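Local coordinates for cysteine hydrolase (Pseudomonas syringae pv. phaseolicola 1448A, PDB 3IRV), which probably acts as a hydrolase of the isochorismatase-like cysteine hydrolase family, at residues M66-R75 with D114-G124; V139-T149 with Y165-A176. One frame throughout, in Å; residues are numbered along the deposited sequence.

How the contacts relate
Contacts 1 and 2 belong to one parallel sheet, whose strands include, in order, 115-119, 66-72, 23-28, 141-147, 166-170 and 206-208; strand 23-28 therefore stands between the two contacts. Their centres are about 14 Å apart, yet they touch where M66 CE packs 4.0 Å from V139 CG2. Contact 1 places K119, which forms a salt bridge with D29, just past the C-terminal end of strand 23-28, and packs on C152. Contact 2 leads into helix 149-162, which carries C152. This grouping of Asp, Lys and Cys is consistent with the catalytic triad of cysteine hydrolases in this family. Both contacts also reach the second subunit.

Contact 1: M66-R75 with D114-G124; sequences MVIYLRHIVR and DVIVDKLFYSG
R71 and D118 face each other across two parallel strands, 66-72 and 115-119, of the Rossmann-like alpha/beta fold of isochorismatase-type hydrolases. The guanidinium meets the carboxylate side-on: NE of R71 lies 2.8 Å from OD1 of D118, and NH2 reaches OD2 on its syn lone pair. A bend at chi3 (-55°) turns the arginine back toward its partner, and I116 CG2 closes over a guanidinium face, 3.3 Å from R71 NE. D118 is held a second time by R97. On the opposite side of the sheet I68, L70, V115 and V117 make an apolar patch, with H72 and K119 following at the C-terminal end: I68 lies alongside V115 and packs on helix 130-136, and L70 CD2 comes 3.8 Å from V117 CB. Y69 and R71 each donate an N-H to, and accept at C=O from, the partner strand.

D114 OD2 lies at the edge of the Y69 ring, takes the N-H of Q111 and forms a salt bridge with R61, while a water joins D114 OD1 to V67 N. At the C-terminal ends segment 114-124 curls round the H72 ring. K119 has its CG between backbone N and carbonyl carbon (chi1 62°), and its chain runs back past L70 to form a salt bridge with D29; its NZ also bonds to O of F121 and of Y122, so three partners fix this amine. A weak bond from H72 NE2 to L120 O (2.9 Å) orients the ring, and F121 O lies over the ring centre in van der Waals contact, 3.2 Å above its plane.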
loop_
_atom_site.group_PDB
_atom_site.type_symbol
_atom_site.label_atom_id
_atom_site.label_comp_id
_atom_site.label_asym_id
_atom_site.label_seq_id
_atom_site.Cartn_x
_atom_site.Cartn_y
_atom_site.Cartn_z
ATOM N N MET A 66 21.146 7.169 10.767
ATOM C CA MET A 66 20.128 7.092 11.825
ATOM C C MET A 66 19.339 5.804 11.741
ATOM O O MET A 66 18.962 5.383 10.659
ATOM C CB MET A 66 19.157 8.290 11.744
ATOM C CG MET A 66 17.998 8.270 12.774
ATOM S SD MET A 66 17.025 9.827 12.875
ATOM C CE MET A 66 16.919 10.138 11.140
ATOM N N VAL A 67 19.130 5.169 12.896
ATOM C CA VAL A 67 18.329 3.966 12.994
ATOM C C VAL A 67 17.014 4.290 13.701
ATOM O O VAL A 67 17.027 4.823 14.819
ATOM C CB VAL A 67 19.057 2.890 13.817
ATOM C CG1 VAL A 67 18.145 1.717 14.088
ATOM C CG2 VAL A 67 20.311 2.433 13.067
ATOM N N ILE A 68 15.901 3.935 13.052
ATOM C CA ILE A 68 14.550 4.187 13.581
ATOM C C ILE A 68 13.799 2.873 13.681
ATOM O O ILE A 68 13.713 2.142 12.699
ATOM C CB ILE A 68 13.757 5.112 12.641
ATOM C CG1 ILE A 68 14.509 6.443 12.494
ATOM C CG2 ILE A 68 12.314 5.318 13.164
ATOM C CD1 ILE A 68 14.022 7.374 11.355
ATOM N N TYR A 69 13.255 2.574 14.855
ATOM C CA TYR A 69 12.402 1.395 15.017
ATOM C C TYR A 69 10.947 1.828 14.999
ATOM O O TYR A 69 10.601 2.803 15.648
ATOM C CB TYR A 69 12.659 0.737 16.366
ATOM C CG TYR A 69 14.026 0.137 16.545
ATOM C CD1 TYR A 69 14.189 -1.253 16.456
ATOM C CD2 TYR A 69 15.160 0.940 16.861
ATOM C CE1 TYR A 69 15.451 -1.850 16.652
ATOM C CE2 TYR A 69 16.418 0.353 17.051
ATOM C CZ TYR A 69 16.554 -1.046 16.947
ATOM O OH TYR A 69 17.830 -1.589 17.164
ATOM N N LEU A 70 10.105 1.115 14.263
ATOM C CA LEU A 70 8.661 1.326 14.355
ATOM C C LEU A 70 8.095 0.249 15.274
ATOM O O LEU A 70 8.551 -0.913 15.242
ATOM C CB LEU A 70 7.988 1.150 12.993
ATOM C CG LEU A 70 8.501 2.089 11.904
ATOM C CD1 LEU A 70 7.676 1.868 10.650
ATOM C CD2 LEU A 70 8.462 3.551 12.358
ATOM N N ARG A 71 7.118 0.624 16.093
ATOM C CA ARG A 71 6.377 -0.346 16.895
ATOM C C ARG A 71 4.896 -0.122 16.703
ATOM O O ARG A 71 4.433 1.030 16.765
ATOM C CB ARG A 71 6.702 -0.189 18.386
ATOM C CG ARG A 71 8.197 -0.326 18.711
ATOM C CD ARG A 71 8.461 -0.313 20.238
ATOM N NE ARG A 71 7.889 0.894 20.859
ATOM C CZ ARG A 71 7.975 1.183 22.154
ATOM N NH1 ARG A 71 8.605 0.355 22.969
ATOM N NH2 ARG A 71 7.409 2.296 22.632
ATOM N N HIS A 72 4.148 -1.203 16.472
ATOM C CA HIS A 72 2.708 -1.111 16.380
ATOM C C HIS A 72 2.157 -1.281 17.790
ATOM O O HIS A 72 2.261 -2.367 18.375
ATOM C CB HIS A 72 2.173 -2.193 15.451
ATOM C CG HIS A 72 0.746 -1.985 15.037
ATOM N ND1 HIS A 72 0.118 -2.760 14.078
ATOM C CD2 HIS A 72 -0.169 -1.065 15.433
ATOM C CE1 HIS A 72 -1.120 -2.330 13.910
ATOM N NE2 HIS A 72 -1.321 -1.307 14.721
ATOM N N ILE A 73 1.624 -0.197 18.344
ATOM C CA ILE A 73 1.201 -0.151 19.745
ATOM C C ILE A 73 -0.059 0.721 19.827
ATOM O O ILE A 73 -0.099 1.831 19.236
ATOM C CB ILE A 73 2.292 0.472 20.631
ATOM C CG1 ILE A 73 3.551 -0.411 20.676
ATOM C CG2 ILE A 73 1.767 0.638 22.081
ATOM C CD1 ILE A 73 4.627 0.110 21.616
ATOM N N VAL A 74 -1.070 0.225 20.554
ATOM C CA VAL A 74 -2.309 0.986 20.806
ATOM C C VAL A 74 -2.519 1.139 22.316
ATOM O O VAL A 74 -1.845 0.469 23.113
ATOM C CB VAL A 74 -3.534 0.331 20.140
ATOM C CG1 VAL A 74 -3.311 0.148 18.617
ATOM C CG2 VAL A 74 -3.810 -1.050 20.787
ATOM N N ARG A 75 -3.452 2.008 22.722
ATOM C CA ARG A 75 -3.594 2.328 24.142
ATOM C C ARG A 75 -4.089 1.127 24.931
ATOM O O ARG A 75 -3.640 0.917 26.071
ATOM C CB ARG A 75 -4.548 3.505 24.318
ATOM C CG ARG A 75 -3.883 4.857 24.021
ATOM C CD ARG A 75 -4.903 5.909 23.555
ATOM N NE ARG A 75 -4.238 7.189 23.270
ATOM C CZ ARG A 75 -3.605 7.480 22.131
ATOM N NH1 ARG A 75 -3.543 6.586 21.161
ATOM N NH2 ARG A 75 -2.999 8.669 21.976
ATOM N N ASP A 114 19.254 5.571 19.132
ATOM C CA ASP A 114 18.254 5.169 18.128
ATOM C C ASP A 114 16.932 5.856 18.434
ATOM O O ASP A 114 16.718 6.318 19.560
ATOM C CB ASP A 114 18.036 3.666 18.164
ATOM C CG ASP A 114 19.281 2.856 17.775
ATOM O OD1 ASP A 114 20.199 3.412 17.143
ATOM O OD2 ASP A 114 19.303 1.646 18.080
ATOM N N VAL A 115 16.060 5.929 17.423
ATOM C CA VAL A 115 14.755 6.571 17.565
ATOM C C VAL A 115 13.674 5.496 17.519
ATOM O O VAL A 115 13.748 4.565 16.713
ATOM C CB VAL A 115 14.488 7.613 16.424
ATOM C CG1 VAL A 115 13.219 8.370 16.704
ATOM C CG2 VAL A 115 15.626 8.610 16.343
ATOM N N ILE A 116 12.684 5.611 18.403
ATOM C CA ILE A 116 11.554 4.691 18.412
ATOM C C ILE A 116 10.299 5.499 18.050
ATOM O O ILE A 116 9.993 6.498 18.709
ATOM C CB ILE A 116 11.408 3.968 19.773
ATOM C CG1 ILE A 116 12.706 3.164 20.060
ATOM C CG2 ILE A 116 10.168 3.069 19.740
ATOM C CD1 ILE A 116 12.736 2.471 21.447
ATOM N N VAL A 117 9.596 5.073 16.994
ATOM C CA VAL A 117 8.368 5.734 16.561
ATOM C C VAL A 117 7.225 4.738 16.672
ATOM O O VAL A 117 7.305 3.639 16.108
ATOM C CB VAL A 117 8.499 6.246 15.070
ATOM C CG1 VAL A 117 7.147 6.647 14.487
ATOM C CG2 VAL A 117 9.519 7.420 14.993
ATOM N N ASP A 118 6.185 5.111 17.420
ATOM C CA ASP A 118 5.033 4.223 17.626
ATOM C C ASP A 118 3.912 4.570 16.653
ATOM O O ASP A 118 3.760 5.720 16.255
ATOM C CB ASP A 118 4.532 4.307 19.071
ATOM C CG ASP A 118 5.541 3.755 20.088
ATOM O OD1 ASP A 118 6.468 3.019 19.704
ATOM O OD2 ASP A 118 5.403 4.078 21.281
ATOM N N LYS A 119 3.118 3.567 16.275
ATOM C CA LYS A 119 2.058 3.774 15.289
ATOM C C LYS A 119 0.843 2.942 15.634
ATOM O O LYS A 119 0.985 1.888 16.239
ATOM C CB LYS A 119 2.556 3.412 13.890
ATOM C CG LYS A 119 2.979 1.925 13.727
ATOM C CD LYS A 119 3.678 1.714 12.366
ATOM C CE LYS A 119 4.182 0.286 12.175
ATOM N NZ LYS A 119 3.065 -0.679 11.886
ATOM N N LEU A 120 -0.331 3.433 15.239
ATOM C CA LEU A 120 -1.594 2.788 15.580
ATOM C C LEU A 120 -2.076 1.765 14.552
ATOM O O LEU A 120 -3.015 0.999 14.832
ATOM C CB LEU A 120 -2.707 3.837 15.762
ATOM C CG LEU A 120 -2.519 4.897 16.843
ATOM C CD1 LEU A 120 -3.685 5.934 16.745
ATOM C CD2 LEU A 120 -2.446 4.262 18.222
ATOM N N PHE A 121 -1.509 1.802 13.347
ATOM C CA PHE A 121 -2.030 0.980 12.259
ATOM C C PHE A 121 -0.820 0.406 11.523
ATOM O O PHE A 121 0.181 0.062 12.164
ATOM C CB PHE A 121 -2.914 1.861 11.363
ATOM C CG PHE A 121 -4.193 1.209 10.898
ATOM C CD1 PHE A 121 -5.374 1.957 10.828
ATOM C CD2 PHE A 121 -4.239 -0.128 10.550
ATOM C CE1 PHE A 121 -6.582 1.375 10.381
ATOM C CE2 PHE A 121 -5.441 -0.710 10.092
ATOM C CZ PHE A 121 -6.601 0.045 10.020
ATOM N N TYR A 122 -0.894 0.282 10.205
ATOM C CA TYR A 122 0.196 -0.387 9.477
ATOM C C TYR A 122 1.312 0.560 9.022
ATOM O O TYR A 122 2.510 0.222 9.111
ATOM C CB TYR A 122 -0.328 -1.158 8.261
ATOM C CG TYR A 122 -1.462 -2.089 8.576
ATOM C CD1 TYR A 122 -1.386 -3.007 9.634
ATOM C CD2 TYR A 122 -2.628 -2.043 7.814
ATOM C CE1 TYR A 122 -2.452 -3.869 9.909
ATOM C CE2 TYR A 122 -3.707 -2.903 8.080
ATOM C CZ TYR A 122 -3.612 -3.800 9.126
ATOM O OH TYR A 122 -4.679 -4.649 9.351
ATOM N N SER A 123 0.906 1.704 8.481
ATOM C CA SER A 123 1.807 2.687 7.892
ATOM C C SER A 123 2.764 3.242 8.925
ATOM O O SER A 123 2.322 3.716 9.985
ATOM C CB SER A 123 1.000 3.864 7.375
ATOM O OG SER A 123 1.861 4.861 6.872
ATOM N N GLY A 124 4.058 3.273 8.589
ATOM C CA GLY A 124 5.016 3.962 9.473
ATOM C C GLY A 124 4.938 5.473 9.394
ATOM O O GLY A 124 5.510 6.164 10.257
HETATM O O HOH W 1 20.735 5.597 15.518
#

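Contact 2: V139-T149 with Y165-A176; sequences VDTIIVCGTVT and YKVIALSDANAA
I142 and V167 lie side by side where strands 141-145 and 166-170 pair in parallel, the two strands of a beta-alpha-beta crossover whose helix is 149-162. Apolar side chains pack on both faces in the middle of the pair. I142 CG1 meets V167 CG2 at 3.9 Å, and V144 and V167 also pack on I157 of the crossover helix; on the other face, I143 CG2 touches L170 CD1 at 3.7 Å. Beta-branched valine and isoleucine suit the extended backbone, and L170 supplies a longer apolar reach.

At the outer end T141 OG1 bonds to D140 OD1. The Y165 ring presents its edge to V139 O, its hydroxyl being bonded to D131.

Backbone bonds join the strands regularly until the type I turn L170-A173 interrupts them. N174 bridges this break: its ND2 donates to V144 O (3.1 Å) and to L170 O (2.8 Å), with both acceptors near the amide plane. G146, whose positive phi (122°) suits glycine, then bonds to A173 O and A175 N. The cis peptide T147-V148 lies between two donors to A175 O: T147 OG1 (2.9 Å) and T149 N (3.0 Å), which reach it from opposite faces of its carbonyl plane.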
loop_
_atom_site.group_PDB
_atom_site.type_symbol
_atom_site.label_atom_id
_atom_site.label_comp_id
_atom_site.label_asym_id
_atom_site.label_seq_id
_atom_site.Cartn_x
_atom_site.Cartn_y
_atom_site.Cartn_z
ATOM N N VAL A 139 16.764 13.928 5.938
ATOM C CA VAL A 139 16.868 12.610 5.302
ATOM C C VAL A 139 15.909 12.544 4.127
ATOM O O VAL A 139 14.768 12.998 4.241
ATOM C CB VAL A 139 16.512 11.499 6.307
ATOM C CG1 VAL A 139 16.271 10.159 5.599
ATOM C CG2 VAL A 139 17.610 11.398 7.371
ATOM N N ASP A 140 16.379 12.000 3.002
ATOM C CA ASP A 140 15.482 11.777 1.852
ATOM C C ASP A 140 15.543 10.345 1.309
ATOM O O ASP A 140 14.908 10.026 0.291
ATOM C CB ASP A 140 15.735 12.801 0.732
ATOM C CG ASP A 140 17.042 12.562 -0.017
ATOM O OD1 ASP A 140 17.870 11.731 0.404
ATOM O OD2 ASP A 140 17.250 13.238 -1.055
ATOM N N THR A 141 16.314 9.501 1.989
ATOM C CA THR A 141 16.496 8.128 1.558
ATOM C C THR A 141 16.289 7.215 2.753
ATOM O O THR A 141 16.885 7.433 3.824
ATOM C CB THR A 141 17.901 7.928 0.968
ATOM O OG1 THR A 141 18.098 8.879 -0.090
ATOM C CG2 THR A 141 18.064 6.487 0.442
ATOM N N ILE A 142 15.416 6.219 2.593
ATOM C CA ILE A 142 15.126 5.281 3.689
ATOM C C ILE A 142 15.320 3.828 3.263
ATOM O O ILE A 142 14.923 3.442 2.162
ATOM C CB ILE A 142 13.707 5.493 4.298
ATOM C CG1 ILE A 142 12.593 5.324 3.243
ATOM C CG2 ILE A 142 13.588 6.881 4.980
ATOM C CD1 ILE A 142 11.152 5.444 3.825
ATOM N N ILE A 143 15.910 3.037 4.166
ATOM C CA ILE A 143 16.151 1.608 3.926
ATOM C C ILE A 143 15.172 0.865 4.826
ATOM O O ILE A 143 15.221 1.056 6.050
ATOM C CB ILE A 143 17.597 1.243 4.354
ATOM C CG1 ILE A 143 18.593 1.997 3.454
ATOM C CG2 ILE A 143 17.836 -0.267 4.273
ATOM C CD1 ILE A 143 20.030 1.997 3.997
ATOM N N VAL A 144 14.309 0.018 4.249
ATOM C CA VAL A 144 13.210 -0.582 5.007
ATOM C C VAL A 144 13.468 -2.072 5.196
ATOM O O VAL A 144 13.784 -2.783 4.219
ATOM C CB VAL A 144 11.854 -0.358 4.296
ATOM C CG1 VAL A 144 10.724 -1.133 4.995
ATOM C CG2 VAL A 144 11.534 1.155 4.238
ATOM N N CYS A 145 13.375 -2.512 6.451
ATOM C CA CYS A 145 13.430 -3.927 6.803
ATOM C C CYS A 145 12.420 -4.208 7.906
ATOM O O CYS A 145 11.856 -3.260 8.481
ATOM C CB CYS A 145 14.841 -4.291 7.256
ATOM S SG CYS A 145 15.380 -3.390 8.780
ATOM N N GLY A 146 12.166 -5.491 8.190
ATOM C CA GLY A 146 11.230 -5.860 9.259
ATOM C C GLY A 146 10.085 -6.725 8.787
ATOM O O GLY A 146 10.280 -7.537 7.912
ATOM N N THR A 147 8.886 -6.547 9.373
ATOM C CA THR A 147 7.748 -7.425 9.066
ATOM C C THR A 147 6.448 -6.588 9.256
ATOM O O THR A 147 6.471 -5.637 10.040
ATOM C CB THR A 147 7.780 -8.701 10.007
ATOM O OG1 THR A 147 6.972 -9.763 9.469
ATOM C CG2 THR A 147 7.274 -8.365 11.429
ATOM N N VAL A 148 5.325 -6.876 8.565
ATOM C CA VAL A 148 5.171 -7.910 7.540
ATOM C C VAL A 148 5.398 -7.300 6.150
ATOM O O VAL A 148 4.912 -6.194 5.858
ATOM C CB VAL A 148 3.764 -8.580 7.658
ATOM C CG1 VAL A 148 3.571 -9.676 6.629
ATOM C CG2 VAL A 148 3.554 -9.127 9.082
ATOM N N THR A 149 6.125 -8.021 5.294
ATOM C CA THR A 149 6.575 -7.471 4.008
ATOM C C THR A 149 5.512 -6.686 3.278
ATOM O O THR A 149 5.741 -5.534 2.897
ATOM C CB THR A 149 7.116 -8.578 3.079
ATOM O OG1 THR A 149 8.148 -9.297 3.778
ATOM C CG2 THR A 149 7.675 -7.976 1.787
ATOM N N TYR A 165 10.218 10.269 -0.842
ATOM C CA TYR A 165 11.414 9.612 -0.323
ATOM C C TYR A 165 11.913 8.607 -1.353
ATOM O O TYR A 165 11.121 7.996 -2.081
ATOM C CB TYR A 165 11.122 8.881 0.993
ATOM C CG TYR A 165 10.915 9.811 2.172
ATOM C CD1 TYR A 165 12.009 10.338 2.864
ATOM C CD2 TYR A 165 9.638 10.175 2.579
ATOM C CE1 TYR A 165 11.847 11.217 3.949
ATOM C CE2 TYR A 165 9.461 11.019 3.677
ATOM C CZ TYR A 165 10.567 11.541 4.341
ATOM O OH TYR A 165 10.392 12.376 5.420
ATOM N N LYS A 166 13.242 8.478 -1.395
ATOM C CA LYS A 166 13.914 7.449 -2.154
ATOM C C LYS A 166 13.962 6.204 -1.266
ATOM O O LYS A 166 14.669 6.177 -0.232
ATOM C CB LYS A 166 15.315 7.956 -2.526
ATOM C CG LYS A 166 15.263 9.300 -3.279
ATOM C CD LYS A 166 16.647 9.913 -3.511
ATOM C CE LYS A 166 16.517 11.161 -4.372
ATOM N NZ LYS A 166 17.682 12.083 -4.239
ATOM N N VAL A 167 13.196 5.180 -1.637
ATOM C CA VAL A 167 13.021 4.022 -0.749
ATOM C C VAL A 167 13.800 2.807 -1.269
ATOM O O VAL A 167 13.727 2.478 -2.459
ATOM C CB VAL A 167 11.532 3.649 -0.609
ATOM C CG1 VAL A 167 11.356 2.505 0.422
ATOM C CG2 VAL A 167 10.720 4.856 -0.157
ATOM N N ILE A 168 14.530 2.159 -0.364
ATOM C CA ILE A 168 15.249 0.912 -0.655
ATOM C C ILE A 168 14.653 -0.168 0.232
ATOM O O ILE A 168 14.664 -0.027 1.467
ATOM C CB ILE A 168 16.732 1.012 -0.299
ATOM C CG1 ILE A 168 17.392 2.150 -1.081
ATOM C CG2 ILE A 168 17.407 -0.321 -0.605
ATOM C CD1 ILE A 168 18.819 2.442 -0.640
ATOM N N ALA A 169 14.092 -1.209 -0.387
ATOM C CA ALA A 169 13.592 -2.370 0.367
ATOM C C ALA A 169 14.624 -3.488 0.292
ATOM O O ALA A 169 15.153 -3.797 -0.785
ATOM C CB ALA A 169 12.251 -2.876 -0.209
ATOM N N LEU A 170 14.893 -4.106 1.429
ATOM C CA LEU A 170 15.899 -5.190 1.472
ATOM C C LEU A 170 15.214 -6.550 1.241
ATOM O O LEU A 170 14.381 -7.008 2.053
ATOM C CB LEU A 170 16.622 -5.151 2.817
ATOM C CG LEU A 170 17.388 -3.842 3.062
ATOM C CD1 LEU A 170 18.100 -3.932 4.404
ATOM C CD2 LEU A 170 18.366 -3.565 1.933
ATOM N N SER A 171 15.552 -7.198 0.120
ATOM C CA SER A 171 14.950 -8.475 -0.242
ATOM C C SER A 171 15.130 -9.585 0.793
ATOM O O SER A 171 14.231 -10.423 0.957
ATOM C CB SER A 171 15.468 -8.941 -1.604
ATOM O OG SER A 171 16.862 -9.090 -1.543
ATOM N N ASP A 172 16.246 -9.568 1.519
ATOM C CA ASP A 172 16.525 -10.644 2.472
ATOM C C ASP A 172 16.305 -10.209 3.932
ATOM O O ASP A 172 16.714 -10.910 4.877
ATOM C CB ASP A 172 17.945 -11.185 2.248
ATOM C CG ASP A 172 19.028 -10.149 2.522
ATOM O OD1 ASP A 172 18.786 -8.921 2.397
ATOM O OD2 ASP A 172 20.157 -10.564 2.871
ATOM N N ALA A 173 15.654 -9.055 4.124
ATOM C CA ALA A 173 15.440 -8.553 5.479
ATOM C C ALA A 173 14.025 -8.029 5.705
ATOM O O ALA A 173 13.797 -7.212 6.598
ATOM C CB ALA A 173 16.494 -7.523 5.868
ATOM N N ASN A 174 13.074 -8.537 4.927
ATOM C CA ASN A 174 11.648 -8.277 5.131
ATOM C C ASN A 174 10.976 -9.631 5.142
ATOM O O ASN A 174 11.190 -10.433 4.229
ATOM C CB ASN A 174 11.072 -7.407 3.995
ATOM C CG ASN A 174 11.427 -5.919 4.162
ATOM O OD1 ASN A 174 10.761 -5.196 4.907
ATOM N ND2 ASN A 174 12.506 -5.478 3.500
ATOM N N ALA A 175 10.162 -9.871 6.160
ATOM C CA ALA A 175 9.544 -11.192 6.378
ATOM C C ALA A 175 8.045 -11.178 6.106
ATOM O O ALA A 175 7.336 -10.358 6.677
ATOM C CB ALA A 175 9.773 -11.625 7.830
ATOM N N ALA A 176 7.576 -12.103 5.259
ATOM C CA ALA A 176 6.159 -12.207 4.943
ATOM C C ALA A 176 5.506 -13.391 5.667
ATOM O O ALA A 176 6.197 -14.283 6.184
ATOM C CB ALA A 176 5.960 -12.344 3.431
#